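Side-chain contacts in p-47 protein (Clostridium botulinum, PDB 6EKT), which may form part of a progenitor complex that protects botulinum neurotoxin type A2 on its passage through the host gut, and has a fold resembling tubular lipid-binding (TULIP) proteins: residues A[119-122]-A[123-126]; A[159-162]-A[163-166]; A[400-403]-A[404-408]; A[410-413]-A[414-417]. All coordinates share one frame; numbering follows the deposited sequence.

Contact 1: residues A[119-122]-A[123-126]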
ATOM      1  N   ILE A 119      12.982   7.312 -21.994  1.00 47.51           N
ATOM      2  CA  ILE A 119      12.672   7.260 -23.432  1.00 49.03           C
ATOM      3  C   ILE A 119      12.818   5.896 -24.099  1.00 50.13           C
ATOM      4  O   ILE A 119      12.181   5.664 -25.121  1.00 53.70           O
ATOM      5  CB  ILE A 119      13.394   8.358 -24.259  1.00 51.52           C
ATOM      6  CG1 ILE A 119      14.931   8.251 -24.159  1.00 53.69           C
ATOM      7  CG2 ILE A 119      12.873   9.737 -23.867  1.00 49.65           C
ATOM      8  CD1 ILE A 119      15.617   7.557 -25.336  1.00 56.37           C
ATOM      9  N   SER A 120      13.633   5.006 -23.525  1.00 47.72           N
ATOM     10  CA  SER A 120      13.809   3.641 -24.061  1.00 47.45           C
ATOM     11  C   SER A 120      12.939   2.591 -23.351  1.00 45.69           C
ATOM     12  O   SER A 120      12.936   1.419 -23.737  1.00 45.70           O
ATOM     13  CB  SER A 120      15.279   3.238 -24.017  1.00 48.14           C
ATOM     14  OG  SER A 120      15.697   3.078 -22.677  1.00 46.31           O
ATOM     15  N   ASN A 121      12.216   3.020 -22.316  1.00 43.26           N
ATOM     16  CA  ASN A 121      11.280   2.149 -21.610  1.00 42.62           C
ATOM     17  C   ASN A 121      10.070   2.924 -21.049  1.00 41.24           C
ATOM     18  O   ASN A 121      10.136   3.456 -19.939  1.00 39.23           O
ATOM     19  CB  ASN A 121      11.977   1.379 -20.484  1.00 41.75           C
ATOM     20  CG  ASN A 121      11.144   0.219 -19.949  1.00 41.33           C
ATOM     21  OD1 ASN A 121       9.947   0.088 -20.231  1.00 40.30           O
ATOM     22  ND2 ASN A 121      11.795  -0.662 -19.202  1.00 41.72           N
ATOM     23  N   PRO A 122       8.951   2.943 -21.804  1.00 42.57           N
ATOM     24  CA  PRO A 122       7.682   3.552 -21.364  1.00 42.24           C
ATOM     25  C   PRO A 122       7.154   2.944 -20.066  1.00 40.84           C
ATOM     26  O   PRO A 122       6.333   3.561 -19.402  1.00 40.64           O
ATOM     27  CB  PRO A 122       6.694   3.194 -22.491  1.00 43.68           C
ATOM     28  CG  PRO A 122       7.533   2.839 -23.660  1.00 46.67           C
ATOM     29  CD  PRO A 122       8.826   2.299 -23.124  1.00 46.03           C
ATOM     30  N   ASN A 123       7.616   1.744 -19.711  1.00 41.11           N
ATOM     31  CA  ASN A 123       7.021   0.986 -18.605  1.00 40.75           C
ATOM     32  C   ASN A 123       7.690   1.107 -17.235  1.00 39.29           C
ATOM     33  O   ASN A 123       7.310   0.405 -16.291  1.00 37.96           O
ATOM     34  CB  ASN A 123       6.847  -0.463 -19.029  1.00 42.19           C
ATOM     35  CG  ASN A 123       5.817  -0.609 -20.132  1.00 44.26           C
ATOM     36  OD1 ASN A 123       6.063  -1.270 -21.141  1.00 46.40           O
ATOM     37  ND2 ASN A 123       4.657   0.040 -19.952  1.00 43.52           N
ATOM     38  N   ILE A 124       8.670   2.005 -17.136  1.00 40.22           N
ATOM     39  CA  ILE A 124       9.307   2.351 -15.864  1.00 40.25           C
ATOM     40  C   ILE A 124       9.267   3.870 -15.735  1.00 38.87           C
ATOM     41  O   ILE A 124       9.671   4.584 -16.656  1.00 40.24           O
ATOM     42  CB  ILE A 124      10.789   1.864 -15.768  1.00 42.94           C
ATOM     43  CG1 ILE A 124      10.943   0.376 -16.145  1.00 46.09           C
ATOM     44  CG2 ILE A 124      11.394   2.166 -14.392  1.00 41.90           C
ATOM     45  CD1 ILE A 124      10.855  -0.628 -15.017  1.00 46.98           C
ATOM     46  N   LYS A 125       8.758   4.353 -14.602  1.00 36.92           N
ATOM     47  CA  LYS A 125       8.907   5.764 -14.224  1.00 35.74           C
ATOM     48  C   LYS A 125       9.871   5.856 -13.035  1.00 34.60           C
ATOM     49  O   LYS A 125      10.033   4.893 -12.279  1.00 34.74           O
ATOM     50  CB  LYS A 125       7.538   6.402 -13.919  1.00 35.17           C
ATOM     51  CG  LYS A 125       6.445   6.119 -14.956  1.00 36.67           C
ATOM     52  CD  LYS A 125       6.709   6.792 -16.294  1.00 38.70           C
ATOM     53  CE  LYS A 125       5.674   6.377 -17.321  1.00 40.29           C
ATOM     54  NZ  LYS A 125       6.166   6.727 -18.691  1.00 43.08           N
ATOM     55  N   GLU A 126      10.556   6.983 -12.892  1.00 34.47           N
ATOM     56  CA  GLU A 126      11.475   7.162 -11.774  1.00 34.38           C
ATOM     57  C   GLU A 126      11.174   8.446 -11.014  1.00 33.33           C
ATOM     58  O   GLU A 126      11.012   9.496 -11.621  1.00 33.75           O
ATOM     59  CB  GLU A 126      12.911   7.180 -12.278  1.00 36.50           C
ATOM     60  CG  GLU A 126      13.353   5.844 -12.857  1.00 38.18           C
ATOM     61  CD  GLU A 126      14.680   5.919 -13.587  1.00 40.70           C
ATOM     62  OE1 GLU A 126      15.051   7.006 -14.081  1.00 41.26           O
ATOM     63  OE2 GLU A 126      15.343   4.867 -13.665  1.00 41.92           O
TER
HETATM   64  O   HOH W   1       8.941  -1.889 -21.768  1.00 33.29           O
HETATM   65  O   HOH W   2       8.993   5.884 -19.206  1.00 37.18           O

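Contact 2: residues A[159-162]-A[163-166]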
ATOM      1  N   ASN A 159      22.467  33.436  -2.548  1.00 29.01           N
ATOM      2  CA  ASN A 159      21.165  32.861  -2.917  1.00 28.54           C
ATOM      3  C   ASN A 159      20.966  32.806  -4.407  1.00 29.38           C
ATOM      4  O   ASN A 159      20.514  31.782  -4.935  1.00 29.43           O
ATOM      5  CB  ASN A 159      20.019  33.639  -2.273  1.00 27.54           C
ATOM      6  CG  ASN A 159      19.963  33.426  -0.779  1.00 27.86           C
ATOM      7  OD1 ASN A 159      20.612  32.506  -0.245  1.00 27.91           O
ATOM      8  ND2 ASN A 159      19.220  34.293  -0.080  1.00 27.33           N
ATOM      9  N   LYS A 160      21.297  33.908  -5.076  1.00 29.23           N
ATOM     10  CA  LYS A 160      21.200  33.982  -6.524  1.00 30.36           C
ATOM     11  C   LYS A 160      22.131  32.970  -7.193  1.00 30.71           C
ATOM     12  O   LYS A 160      21.691  32.229  -8.071  1.00 30.68           O
ATOM     13  CB  LYS A 160      21.478  35.406  -7.007  1.00 31.30           C
ATOM     14  CG  LYS A 160      21.284  35.605  -8.500  1.00 33.05           C
ATOM     15  CD  LYS A 160      22.626  35.629  -9.231  1.00 34.45           C
ATOM     16  CE  LYS A 160      22.467  36.066 -10.679  1.00 35.41           C
ATOM     17  NZ  LYS A 160      23.599  35.540 -11.503  1.00 36.16           N
ATOM     18  N   LEU A 161      23.394  32.942  -6.770  1.00 30.72           N
ATOM     19  CA  LEU A 161      24.396  32.077  -7.404  1.00 32.44           C
ATOM     20  C   LEU A 161      24.200  30.593  -7.083  1.00 32.73           C
ATOM     21  O   LEU A 161      24.562  29.744  -7.900  1.00 33.92           O
ATOM     22  CB  LEU A 161      25.822  32.524  -7.061  1.00 33.47           C
ATOM     23  CG  LEU A 161      26.259  33.847  -7.704  1.00 33.75           C
ATOM     24  CD1 LEU A 161      27.529  34.374  -7.053  1.00 34.71           C
ATOM     25  CD2 LEU A 161      26.480  33.640  -9.202  1.00 35.11           C
ATOM     26  N   LEU A 162      23.651  30.291  -5.908  1.00 31.95           N
ATOM     27  CA  LEU A 162      23.301  28.903  -5.564  1.00 33.56           C
ATOM     28  C   LEU A 162      22.290  28.328  -6.545  1.00 33.35           C
ATOM     29  O   LEU A 162      22.445  27.210  -7.019  1.00 34.27           O
ATOM     30  CB  LEU A 162      22.779  28.758  -4.124  1.00 32.87           C
ATOM     31  CG  LEU A 162      22.449  27.293  -3.728  1.00 33.65           C
ATOM     32  CD1 LEU A 162      22.952  26.924  -2.339  1.00 33.79           C
ATOM     33  CD2 LEU A 162      20.959  26.976  -3.858  1.00 32.00           C
ATOM     34  N   ILE A 163      21.250  29.098  -6.830  1.00 33.47           N
ATOM     35  CA  ILE A 163      20.214  28.646  -7.747  1.00 33.55           C
ATOM     36  C   ILE A 163      20.806  28.491  -9.153  1.00 33.61           C
ATOM     37  O   ILE A 163      20.542  27.492  -9.829  1.00 33.23           O
ATOM     38  CB  ILE A 163      19.011  29.599  -7.717  1.00 32.93           C
ATOM     39  CG1 ILE A 163      18.396  29.575  -6.317  1.00 33.23           C
ATOM     40  CG2 ILE A 163      17.975  29.214  -8.764  1.00 33.37           C
ATOM     41  CD1 ILE A 163      17.257  30.555  -6.111  1.00 33.87           C
ATOM     42  N   ASN A 164      21.618  29.473  -9.567  1.00 34.25           N
ATOM     43  CA  ASN A 164      22.304  29.409 -10.855  1.00 34.93           C
ATOM     44  C   ASN A 164      23.045  28.095 -10.970  1.00 34.99           C
ATOM     45  O   ASN A 164      22.894  27.385 -11.972  1.00 35.46           O
ATOM     46  CB  ASN A 164      23.318  30.542 -11.015  1.00 35.56           C
ATOM     47  CG  ASN A 164      22.713  31.826 -11.538  1.00 36.48           C
ATOM     48  OD1 ASN A 164      23.138  32.900 -11.137  1.00 34.98           O
ATOM     49  ND2 ASN A 164      21.748  31.729 -12.446  1.00 37.44           N
ATOM     50  N   ALA A 165      23.825  27.779  -9.933  1.00 34.38           N
ATOM     51  CA  ALA A 165      24.657  26.589  -9.926  1.00 35.22           C
ATOM     52  C   ALA A 165      23.825  25.285  -9.938  1.00 35.01           C
ATOM     53  O   ALA A 165      24.129  24.354 -10.698  1.00 35.11           O
ATOM     54  CB  ALA A 165      25.637  26.627  -8.758  1.00 34.97           C
ATOM     55  N   PHE A 166      22.757  25.236  -9.144  1.00 34.44           N
ATOM     56  CA  PHE A 166      21.889  24.044  -9.141  1.00 35.38           C
ATOM     57  C   PHE A 166      21.267  23.779 -10.507  1.00 36.45           C
ATOM     58  O   PHE A 166      21.432  22.684 -11.054  1.00 37.73           O
ATOM     59  CB  PHE A 166      20.823  24.112  -8.029  1.00 33.87           C
ATOM     60  CG  PHE A 166      21.304  23.590  -6.703  1.00 33.89           C
ATOM     61  CD1 PHE A 166      22.374  24.195  -6.037  1.00 34.46           C
ATOM     62  CD2 PHE A 166      20.692  22.482  -6.111  1.00 33.73           C
ATOM     63  CE1 PHE A 166      22.832  23.707  -4.815  1.00 34.89           C
ATOM     64  CE2 PHE A 166      21.150  21.980  -4.895  1.00 33.92           C
ATOM     65  CZ  PHE A 166      22.213  22.599  -4.243  1.00 35.07           C
TER

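Contact 3: residues A[400-403]-A[404-408]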
ATOM      1  N   ILE A 400      -2.825 -16.794  -0.022  1.00 33.09           N
ATOM      2  CA  ILE A 400      -1.521 -17.048  -0.617  1.00 34.49           C
ATOM      3  C   ILE A 400      -0.596 -15.977  -0.070  1.00 34.64           C
ATOM      4  O   ILE A 400      -0.853 -14.764  -0.228  1.00 32.65           O
ATOM      5  CB  ILE A 400      -1.562 -16.930  -2.149  1.00 35.72           C
ATOM      6  CG1 ILE A 400      -2.489 -17.992  -2.740  1.00 36.96           C
ATOM      7  CG2 ILE A 400      -0.153 -17.012  -2.751  1.00 37.67           C
ATOM      8  CD1 ILE A 400      -3.227 -17.488  -3.956  1.00 37.68           C
ATOM      9  N   ASN A 401       0.477 -16.411   0.581  1.00 35.61           N
ATOM     10  CA  ASN A 401       1.485 -15.473   1.021  1.00 36.16           C
ATOM     11  C   ASN A 401       2.447 -15.198  -0.136  1.00 36.34           C
ATOM     12  O   ASN A 401       3.391 -15.962  -0.337  1.00 37.75           O
ATOM     13  CB  ASN A 401       2.213 -15.992   2.280  1.00 37.98           C
ATOM     14  CG  ASN A 401       3.309 -15.040   2.773  1.00 39.10           C
ATOM     15  OD1 ASN A 401       3.825 -14.217   2.021  1.00 40.03           O
ATOM     16  ND2 ASN A 401       3.680 -15.169   4.042  1.00 39.99           N
ATOM     17  N   ASN A 402       2.181 -14.138  -0.906  1.00 35.24           N
ATOM     18  CA  ASN A 402       3.142 -13.611  -1.903  1.00 35.71           C
ATOM     19  C   ASN A 402       3.580 -12.181  -1.532  1.00 34.77           C
ATOM     20  O   ASN A 402       3.806 -11.342  -2.412  1.00 34.82           O
ATOM     21  CB  ASN A 402       2.536 -13.632  -3.317  1.00 35.20           C
ATOM     22  CG  ASN A 402       1.330 -12.705  -3.460  1.00 34.56           C
ATOM     23  OD1 ASN A 402       0.762 -12.235  -2.472  1.00 33.41           O
ATOM     24  ND2 ASN A 402       0.946 -12.426  -4.699  1.00 34.58           N
ATOM     25  N   PHE A 403       3.714 -11.930  -0.232  1.00 33.97           N
ATOM     26  CA  PHE A 403       3.783 -10.562   0.303  1.00 32.85           C
ATOM     27  C   PHE A 403       5.100  -9.863  -0.046  1.00 33.41           C
ATOM     28  O   PHE A 403       5.104  -8.653  -0.335  1.00 31.89           O
ATOM     29  CB  PHE A 403       3.519 -10.568   1.816  1.00 32.62           C
ATOM     30  CG  PHE A 403       2.198 -11.239   2.217  1.00 32.28           C
ATOM     31  CD1 PHE A 403       1.054 -11.128   1.409  1.00 31.01           C
ATOM     32  CD2 PHE A 403       2.097 -11.947   3.422  1.00 32.72           C
ATOM     33  CE1 PHE A 403      -0.149 -11.731   1.775  1.00 30.17           C
ATOM     34  CE2 PHE A 403       0.889 -12.544   3.798  1.00 32.67           C
ATOM     35  CZ  PHE A 403      -0.232 -12.429   2.973  1.00 31.02           C
ATOM     36  N   VAL A 404       6.195 -10.627  -0.046  1.00 34.67           N
ATOM     37  CA  VAL A 404       7.498 -10.103  -0.517  1.00 36.81           C
ATOM     38  C   VAL A 404       7.357  -9.656  -1.975  1.00 36.80           C
ATOM     39  O   VAL A 404       7.777  -8.545  -2.317  1.00 36.38           O
ATOM     40  CB  VAL A 404       8.671 -11.109  -0.321  1.00 38.70           C
ATOM     41  CG1 VAL A 404       9.938 -10.644  -1.029  1.00 40.59           C
ATOM     42  CG2 VAL A 404       8.961 -11.310   1.159  1.00 39.26           C
ATOM     43  N   ASP A 405       6.761 -10.513  -2.816  1.00 36.50           N
ATOM     44  CA  ASP A 405       6.492 -10.159  -4.219  1.00 37.10           C
ATOM     45  C   ASP A 405       5.618  -8.913  -4.364  1.00 34.96           C
ATOM     46  O   ASP A 405       5.919  -8.048  -5.194  1.00 34.68           O
ATOM     47  CB  ASP A 405       5.878 -11.321  -5.011  1.00 38.65           C
ATOM     48  CG  ASP A 405       6.824 -12.503  -5.162  1.00 41.51           C
ATOM     49  OD1 ASP A 405       8.051 -12.372  -4.971  1.00 43.70           O
ATOM     50  OD2 ASP A 405       6.320 -13.596  -5.465  1.00 43.32           O
ATOM     51  N   LEU A 406       4.562  -8.811  -3.555  1.00 33.82           N
ATOM     52  CA  LEU A 406       3.714  -7.613  -3.581  1.00 32.29           C
ATOM     53  C   LEU A 406       4.520  -6.356  -3.293  1.00 32.31           C
ATOM     54  O   LEU A 406       4.438  -5.363  -4.030  1.00 31.62           O
ATOM     55  CB  LEU A 406       2.511  -7.715  -2.615  1.00 31.68           C
ATOM     56  CG  LEU A 406       1.441  -8.775  -2.897  1.00 32.01           C
ATOM     57  CD1 LEU A 406       0.236  -8.552  -1.999  1.00 30.49           C
ATOM     58  CD2 LEU A 406       0.993  -8.818  -4.356  1.00 32.40           C
ATOM     59  N   ILE A 407       5.339  -6.414  -2.248  1.00 32.78           N
ATOM     60  CA  ILE A 407       6.062  -5.219  -1.827  1.00 33.29           C
ATOM     61  C   ILE A 407       7.199  -4.875  -2.823  1.00 33.36           C
ATOM     62  O   ILE A 407       7.630  -3.729  -2.884  1.00 31.64           O
ATOM     63  CB  ILE A 407       6.428  -5.284  -0.312  1.00 34.69           C
ATOM     64  CG1 ILE A 407       6.529  -3.871   0.300  1.00 36.97           C
ATOM     65  CG2 ILE A 407       7.621  -6.193  -0.080  1.00 36.44           C
ATOM     66  CD1 ILE A 407       6.589  -3.837   1.823  1.00 37.84           C
ATOM     67  N   ASN A 408       7.600  -5.860  -3.645  1.00 33.69           N
ATOM     68  CA  ASN A 408       8.604  -5.674  -4.707  1.00 34.47           C
ATOM     69  C   ASN A 408       8.052  -5.454  -6.114  1.00 33.97           C
ATOM     70  O   ASN A 408       8.811  -5.139  -7.017  1.00 34.54           O
ATOM     71  CB  ASN A 408       9.577  -6.859  -4.746  1.00 35.81           C
ATOM     72  CG  ASN A 408      10.520  -6.866  -3.571  1.00 36.49           C
ATOM     73  OD1 ASN A 408      10.923  -5.815  -3.066  1.00 36.38           O
ATOM     74  ND2 ASN A 408      10.860  -8.047  -3.113  1.00 37.55           N
TER
HETATM   75  O   HOH W   3       6.284 -13.429   1.228  1.00 33.31           O

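Contact 4: residues A[410-413]-A[414-417]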
ATOM      1  N   THR A 410       5.747  -3.170  -7.677  1.00 32.07           N
ATOM      2  CA  THR A 410       5.380  -1.907  -8.305  1.00 31.55           C
ATOM      3  C   THR A 410       6.367  -0.795  -7.957  1.00 31.13           C
ATOM      4  O   THR A 410       6.908  -0.166  -8.853  1.00 31.33           O
ATOM      5  CB  THR A 410       3.916  -1.525  -7.962  1.00 31.31           C
ATOM      6  OG1 THR A 410       3.052  -2.555  -8.452  1.00 31.20           O
ATOM      7  CG2 THR A 410       3.509  -0.176  -8.602  1.00 30.15           C
ATOM      8  N   ILE A 411       6.607  -0.577  -6.668  1.00 30.43           N
ATOM      9  CA  ILE A 411       7.528   0.462  -6.220  1.00 31.00           C
ATOM     10  C   ILE A 411       8.730  -0.206  -5.604  1.00 32.74           C
ATOM     11  O   ILE A 411       8.600  -0.957  -4.641  1.00 33.25           O
ATOM     12  CB  ILE A 411       6.866   1.438  -5.204  1.00 29.56           C
ATOM     13  CG1 ILE A 411       5.661   2.155  -5.844  1.00 28.20           C
ATOM     14  CG2 ILE A 411       7.879   2.430  -4.583  1.00 28.81           C
ATOM     15  CD1 ILE A 411       5.937   2.947  -7.115  1.00 28.62           C
ATOM     16  N   LYS A 412       9.891   0.070  -6.181  1.00 34.24           N
ATOM     17  CA  LYS A 412      11.147  -0.300  -5.565  1.00 35.96           C
ATOM     18  C   LYS A 412      11.861   0.970  -5.128  1.00 35.60           C
ATOM     19  O   LYS A 412      12.318   1.756  -5.961  1.00 35.64           O
ATOM     20  CB  LYS A 412      12.002  -1.112  -6.535  1.00 38.42           C
ATOM     21  CG  LYS A 412      11.388  -2.469  -6.882  1.00 40.09           C
ATOM     22  CD  LYS A 412      12.390  -3.428  -7.519  1.00 43.81           C
ATOM     23  CE  LYS A 412      12.774  -3.056  -8.950  1.00 46.00           C
ATOM     24  NZ  LYS A 412      11.571  -3.009  -9.828  1.00 47.22           N
ATOM     25  N   TRP A 413      11.937   1.162  -3.817  1.00 35.56           N
ATOM     26  CA  TRP A 413      12.597   2.330  -3.236  1.00 36.93           C
ATOM     27  C   TRP A 413      14.100   2.237  -3.453  1.00 39.19           C
ATOM     28  O   TRP A 413      14.714   1.231  -3.095  1.00 40.09           O
ATOM     29  CB  TRP A 413      12.242   2.443  -1.767  1.00 35.59           C
ATOM     30  CG  TRP A 413      10.770   2.762  -1.550  1.00 33.61           C
ATOM     31  CD1 TRP A 413       9.770   1.882  -1.230  1.00 33.78           C
ATOM     32  CD2 TRP A 413      10.155   4.042  -1.671  1.00 32.35           C
ATOM     33  NE1 TRP A 413       8.567   2.545  -1.120  1.00 31.85           N
ATOM     34  CE2 TRP A 413       8.775   3.877  -1.366  1.00 31.70           C
ATOM     35  CE3 TRP A 413      10.641   5.329  -1.960  1.00 31.66           C
ATOM     36  CZ2 TRP A 413       7.864   4.943  -1.379  1.00 29.40           C
ATOM     37  CZ3 TRP A 413       9.733   6.405  -1.968  1.00 30.71           C
ATOM     38  CH2 TRP A 413       8.360   6.202  -1.679  1.00 30.12           C
ATOM     39  N   ASN A 414      14.663   3.281  -4.073  1.00 41.38           N
ATOM     40  CA  ASN A 414      16.044   3.305  -4.627  1.00 44.58           C
ATOM     41  C   ASN A 414      16.324   2.163  -5.617  1.00 46.57           C
ATOM     42  O   ASN A 414      17.456   1.701  -5.754  1.00 47.59           O
ATOM     43  CB  ASN A 414      17.131   3.419  -3.526  1.00 46.29           C
ATOM     44  CG  ASN A 414      18.547   3.679  -4.092  1.00 48.09           C
ATOM     45  OD1 ASN A 414      18.753   4.531  -4.965  1.00 48.75           O
ATOM     46  ND2 ASN A 414      19.525   2.932  -3.591  1.00 48.91           N
ATOM     47  N   ASN A 415      15.270   1.725  -6.315  1.00 48.14           N
ATOM     48  CA  ASN A 415      15.326   0.587  -7.254  1.00 50.76           C
ATOM     49  C   ASN A 415      15.834  -0.736  -6.626  1.00 52.09           C
ATOM     50  O   ASN A 415      16.286  -1.651  -7.334  1.00 54.59           O
ATOM     51  CB  ASN A 415      16.094   0.959  -8.549  1.00 52.10           C
ATOM     52  CG  ASN A 415      15.757   0.038  -9.713  1.00 54.22           C
ATOM     53  OD1 ASN A 415      14.584  -0.203 -10.025  1.00 53.58           O
ATOM     54  ND2 ASN A 415      16.787  -0.511 -10.344  1.00 55.87           N
ATOM     55  N   LEU A 416      15.733  -0.835  -5.296  1.00 50.29           N
ATOM     56  CA  LEU A 416      16.185  -2.017  -4.548  1.00 51.09           C
ATOM     57  C   LEU A 416      15.009  -2.861  -4.069  1.00 50.44           C
ATOM     58  O   LEU A 416      14.019  -2.323  -3.575  1.00 47.57           O
ATOM     59  CB  LEU A 416      17.057  -1.604  -3.357  1.00 50.96           C
ATOM     60  CG  LEU A 416      18.375  -0.870  -3.643  1.00 52.06           C
ATOM     61  CD1 LEU A 416      18.868  -0.183  -2.383  1.00 51.85           C
ATOM     62  CD2 LEU A 416      19.448  -1.796  -4.206  1.00 53.19           C
ATOM     63  N   LYS A 417      15.123  -4.176  -4.239  1.00 52.04           N
ATOM     64  CA  LYS A 417      14.146  -5.124  -3.701  1.00 53.42           C
ATOM     65  C   LYS A 417      14.381  -5.326  -2.212  1.00 53.77           C
ATOM     66  O   LYS A 417      15.502  -5.148  -1.737  1.00 56.60           O
ATOM     67  CB  LYS A 417      14.230  -6.463  -4.440  1.00 54.94           C
ATOM     68  CG  LYS A 417      13.450  -6.479  -5.745  1.00 55.83           C
ATOM     69  CD  LYS A 417      13.777  -7.699  -6.589  1.00 59.89           C
ATOM     70  CE  LYS A 417      12.832  -7.829  -7.777  1.00 59.99           C
ATOM     71  NZ  LYS A 417      13.197  -9.032  -8.585  1.00 61.93           N
TER

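Contact 1: residues A[119-122]-A[123-126]
N121 reaches across a tight turn to the backbone of N123 and to the flank of I124, and its side chain can be followed outward. CB leads to CG with that carbon anti to the backbone N (chi1 -166°), which swings the amide forward over the turn. There N121 CG lies 3.8 Å from I124 CG1. The amide arms then part. N121 OD1 accepts the N-H of N123 at 2.9 Å (OD1 to N), the donor standing 41° out of the carbonyl plane and therefore not on a lone pair. N121 ND2 instead rests against I124 CG1, 3.3 Å away.

N121 OD1 also takes a proton from water 1, which gives its other to N123 OD1, so the water spans two amides set almost at right angles (planes 89° apart). Asparagine suits this place because a short side chain can hold a backbone N-H with its oxygen while the nitrogen arm lies against an aliphatic neighbour. P122 suits the next position, its ring fixing phi near the value the turn demands.

K125 bends back at chi2, and its NZ makes a weak bond to P122 O at 3.2 Å while donating to water 2; its strongest polar partner is N117 OD1, from the strand before the turn. The main-chain bond from I124 N to N121 O is also weak, at 3.5 Å. The backbone torsions of P122 and N123 make this a type I beta turn, N121 to I124, linking antiparallel strands 108-118 and 124-141, neighbours in one sheet of this TULIP-like protein.

Contact 2: residues A[159-162]-A[163-166]
K160 and N164 face each other one helical turn apart, and the ammonium of the first is held by the amide oxygen of the second: K160 NZ donates to N164 OD1 at 2.7 Å, lying in the carbonyl plane. The lysine gets there by folding its chain at chi2 (-102°), which brings CD and CE alongside the same oxygen before NZ arrives. NZ also bonds to Q62 OE1 of strand 62-68, giving the ammonium one acceptor on the helix and one on the sheet. A long, flexible lysine suits a position that must serve both.

The backbone supplies the regular i to i+4 pattern. N164 N gives its proton to K160 O at 3.1 Å, A165 N to L161 O at 2.9 Å, and F166 N to L162 O at 2.9 Å; I163 N to N159 O is longer and weak. All belong to helix 152-168, which lies against antiparallel strands of the protein's TULIP-like fold, with L161, L162, A165 and F166 turned to strands 52-57, 62-68 and 108-118.

L162 O takes the F166 N-H and also lies near the plane of that ring, at its edge, with F166 CD1 3.2 Å away. L162 CG meets F166 CE1 at 3.8 Å, the branch point of the leucine standing above the ring plane, while the phenyl group makes an edge-to-face pair with F53. Leucine and phenylalanine fit this buried side because neither brings a polar group needing a partner. N159 OD1 bonds to S144 OG, while N159 O lies 3.4 Å from I163 CG1.

Contact 3: residues A[400-403]-A[404-408]
N402 and L406 come together obliquely on the first turn of helix 403-409, the flat amide of one laid against the branched end of the other. N402 CG sits between its backbone N and carbonyl carbon (chi1 64°), and this rotation presents both arms to the leucine: OD1 comes within 3.6 Å of L406 CG, and ND2 within 3.6 Å of L406 CD2. N402 occupies the N-cap, yet its side chain makes no capping bond.

The F403 ring is turned quite differently. L406 CD1 approaches its edge, near the ring plane and 4.3 Å from F403 CD1, whereas the alpha carbon of N401 stands 3.9 Å above the ring plane, over the centre of one face. A bulky aromatic suits this site, since M251, V421, V424 and I432 also pack round it.

N401 OD1 closes an Asx turn by accepting F403 N at 3.2 Å in a nearly straight bond (173°), and it accepts a proton from water 3, which in turn takes one from V404 N. Among main-chain atoms, L406 N donates to N402 O at 2.9 Å. The first N-H groups of the helix are thus met by the asparagine before the cap, directly and through water, while leucine and phenylalanine supply an apolar side.

Contact 4: residues A[410-413]-A[414-417]
Two overlapping beta turns, type II from K412 to N415 and type I' from W413 to L416, carry the chain out of the edge strand 411-413. Across this bend K412 lies side by side with N415 and with K417, all pointing the same way. K412 CD lies 3.7 Å from K417 CG; the bend at chi3 (-72°) then carries K412 CE to 3.5 Å from N415 OD1, and chi4 sets NZ.

The turns are closed by main-chain bonds: N415 N to K412 O at 3.0 Å and L416 N to W413 O at 3.2 Å. Each donor stands well above the carbonyl plane, by 60° in the first. N414 and N415 both have positive phi, a conformation that asparagine tolerates better than most residues with a side chain.

W413 turns its indole inward instead, where I411 CG2 rests 3.5 Å above one face, offset toward the rim, and L209, I211 and C33 pack about it. A large apolar ring fits that buried side of the strand.

The lysine side chains meet through methylene groups, which leaves K412 NZ and K417 NZ 6.4 Å apart, a spacing at which the like charges would probably repel only mildly.

How the contacts relate
In chain order the contacts run 1, 2, 3, 4. Contacts 1 and 4 reach the same six-stranded antiparallel sheet, through strands 124-141 and 411-413, each a neighbour of strand 178-181; their centres lie about 14 Å apart. Contact 3, on helix 403-409, directly precedes strand 411-413 and packs on contact 4, N408 OD1 lying 3.4 Å from K417 CA while accepting a hydrogen bond from I418 N. Contact 2 stands apart on helix 152-168, which follows strand 124-141, its centre about 30 Å from that of contact 1 and about 44 Å from that of contact 3. A late strand is thus the outermost member of a sheet built otherwise from earlier ones, near the middle of an elongated molecule.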